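Local coordinates for protein cystathionine gamma-synthase (Xanthomonas oryzae pv. oryzae KACC 10331, PDB 6LD7) that probably makes cystathionine in methionine biosynthesis as a pyridoxal 5'-phosphate-dependent enzyme of the trans-sulfuration family, at residues C[159-164]-C[368-373]. The protein carries 1 engineered substitution. Sequence-based numbering, arbitrary orientation.
Sequences NPLLRI and DGLLRL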
# COMPACT_ATOMS: atom_id res chain seq x y z
N ASN C 159 7.89 -14.37 -29.27
CA ASN C 159 7.34 -13.03 -29.40
C ASN C 159 8.18 -12.34 -30.46
O ASN C 159 9.38 -12.44 -30.35
CB ASN C 159 7.40 -12.29 -28.07
CG ASN C 159 7.32 -10.80 -28.38
OD1 ASN C 159 8.34 -10.14 -28.59
ND2 ASN C 159 6.17 -10.32 -28.75
N PRO C 160 7.68 -11.66 -31.52
CA PRO C 160 6.26 -11.45 -31.76
C PRO C 160 5.58 -12.41 -32.77
O PRO C 160 4.44 -12.14 -33.17
CB PRO C 160 6.30 -10.01 -32.32
CG PRO C 160 7.51 -10.05 -33.22
CD PRO C 160 8.54 -10.91 -32.46
N LEU C 161 6.29 -13.44 -33.25
CA LEU C 161 5.73 -14.31 -34.34
C LEU C 161 5.07 -15.59 -33.80
O LEU C 161 4.60 -16.33 -34.62
CB LEU C 161 6.79 -14.66 -35.37
CG LEU C 161 7.52 -13.46 -35.98
CD1 LEU C 161 8.56 -13.97 -36.98
CD2 LEU C 161 6.58 -12.51 -36.65
N LEU C 162 4.98 -15.80 -32.50
CA LEU C 162 4.25 -16.93 -31.87
C LEU C 162 4.69 -18.27 -32.48
O LEU C 162 3.86 -19.11 -32.63
CB LEU C 162 2.75 -16.61 -32.02
CG LEU C 162 2.41 -15.54 -30.99
CD1 LEU C 162 2.03 -14.22 -31.52
CD2 LEU C 162 1.57 -16.06 -29.89
N ARG C 163 5.98 -18.48 -32.64
CA ARG C 163 6.58 -19.81 -32.97
C ARG C 163 6.43 -20.70 -31.77
O ARG C 163 6.62 -20.25 -30.60
CB ARG C 163 8.06 -19.73 -33.39
CG ARG C 163 8.39 -18.70 -34.47
CD ARG C 163 8.05 -19.23 -35.85
NE ARG C 163 6.77 -18.81 -36.30
CZ ARG C 163 6.43 -18.19 -37.47
NH1 ARG C 163 7.28 -17.84 -38.44
NH2 ARG C 163 5.14 -17.95 -37.63
N ILE C 164 6.06 -21.94 -32.03
CA ILE C 164 5.86 -22.94 -30.97
C ILE C 164 7.05 -23.87 -30.93
O ILE C 164 7.37 -24.48 -31.94
CB ILE C 164 4.55 -23.65 -31.27
CG1 ILE C 164 3.40 -22.67 -31.56
CG2 ILE C 164 4.17 -24.60 -30.18
CD1 ILE C 164 3.00 -21.84 -30.39
N ASP C 368 8.02 -3.78 -41.24
CA ASP C 368 7.54 -2.43 -40.88
C ASP C 368 6.03 -2.42 -40.67
O ASP C 368 5.51 -1.53 -39.95
CB ASP C 368 8.02 -1.42 -41.93
CG ASP C 368 9.53 -1.13 -41.81
OD1 ASP C 368 10.23 -1.67 -40.89
OD2 ASP C 368 10.01 -0.41 -42.66
N GLY C 369 5.34 -3.33 -41.34
CA GLY C 369 3.88 -3.48 -41.28
C GLY C 369 3.43 -4.32 -40.06
O GLY C 369 2.17 -4.42 -39.89
N LEU C 370 4.34 -4.90 -39.25
CA LEU C 370 3.92 -5.85 -38.19
C LEU C 370 3.40 -5.08 -36.98
O LEU C 370 4.06 -4.11 -36.52
CB LEU C 370 5.06 -6.77 -37.81
CG LEU C 370 4.66 -7.87 -36.83
CD1 LEU C 370 3.81 -8.92 -37.52
CD2 LEU C 370 5.87 -8.52 -36.25
N LEU C 371 2.22 -5.44 -36.50
CA LEU C 371 1.64 -4.92 -35.24
C LEU C 371 1.38 -6.10 -34.31
O LEU C 371 0.98 -7.17 -34.81
CB LEU C 371 0.37 -4.12 -35.53
CG LEU C 371 0.59 -2.77 -36.22
CD1 LEU C 371 -0.69 -2.24 -36.83
CD2 LEU C 371 1.14 -1.76 -35.23
N ARG C 372 1.67 -5.92 -33.03
CA ARG C 372 1.43 -6.89 -31.96
C ARG C 372 0.31 -6.40 -31.05
O ARG C 372 0.34 -5.26 -30.59
CB ARG C 372 2.71 -7.16 -31.19
CG ARG C 372 2.56 -8.30 -30.21
CD ARG C 372 3.78 -8.37 -29.30
NE ARG C 372 3.71 -7.30 -28.30
CZ ARG C 372 4.70 -7.01 -27.48
NH1 ARG C 372 5.77 -7.77 -27.48
NH2 ARG C 372 4.55 -6.08 -26.55
N LEU C 373 -0.66 -7.29 -30.83
CA LEU C 373 -1.75 -7.07 -29.91
C LEU C 373 -1.56 -7.91 -28.68
O LEU C 373 -1.42 -9.12 -28.79
CB LEU C 373 -3.07 -7.47 -30.57
CG LEU C 373 -3.40 -6.76 -31.84
CD1 LEU C 373 -4.76 -7.23 -32.36
CD2 LEU C 373 -3.43 -5.27 -31.66
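With CG anti to the backbone N (chi1 -171°), R372 reaches out from its strand toward N159, and a bend at chi3 (76°) turns its guanidinium so that an edge meets the N159 amide. The two side chains cross at about a right angle, their flat groups 61° apart, so they meet at an edge and do not stack. As modelled, ND2 of N159 lies 2.9 Å from NH1 of R372; two donors would face each other there, so the amide is probably the other way round, and asparagine suits the place because its carbonyl oxygen could accept from the guanidinium.

This is a junction between the two domains of a fold-type I PLP enzyme. Segment 159-164 is a loop following strand 151-155 of the large seven-stranded sheet; segment 368-373 enters strand 370-374 of the smaller, C-terminal sheet, between strands 310-315 and 344-346. S312, on the former, hydrogen-bonds the carbonyl O of P160 and so joins the loop to the same sheet. The peptide bond before P160 is cis, a geometry that proline tolerates far better than other residues. P160 points toward the strand, and its CG lies 3.8 Å from CD2 of L370. Although the CB of L161 is directed away from the strand, its CD2 methyl reaches back to 4.1 Å from CD2 of L370. Leucine suits position 370, since one methyl at its branched end can meet both P160 and L161. Y287 touches both leucines. NH2 of R372 hydrogen-bonds a triethylene glycol, probably a crystallisation additive; this is consistent with R372 being the arginine that, in relatives, holds the substrate carboxylate.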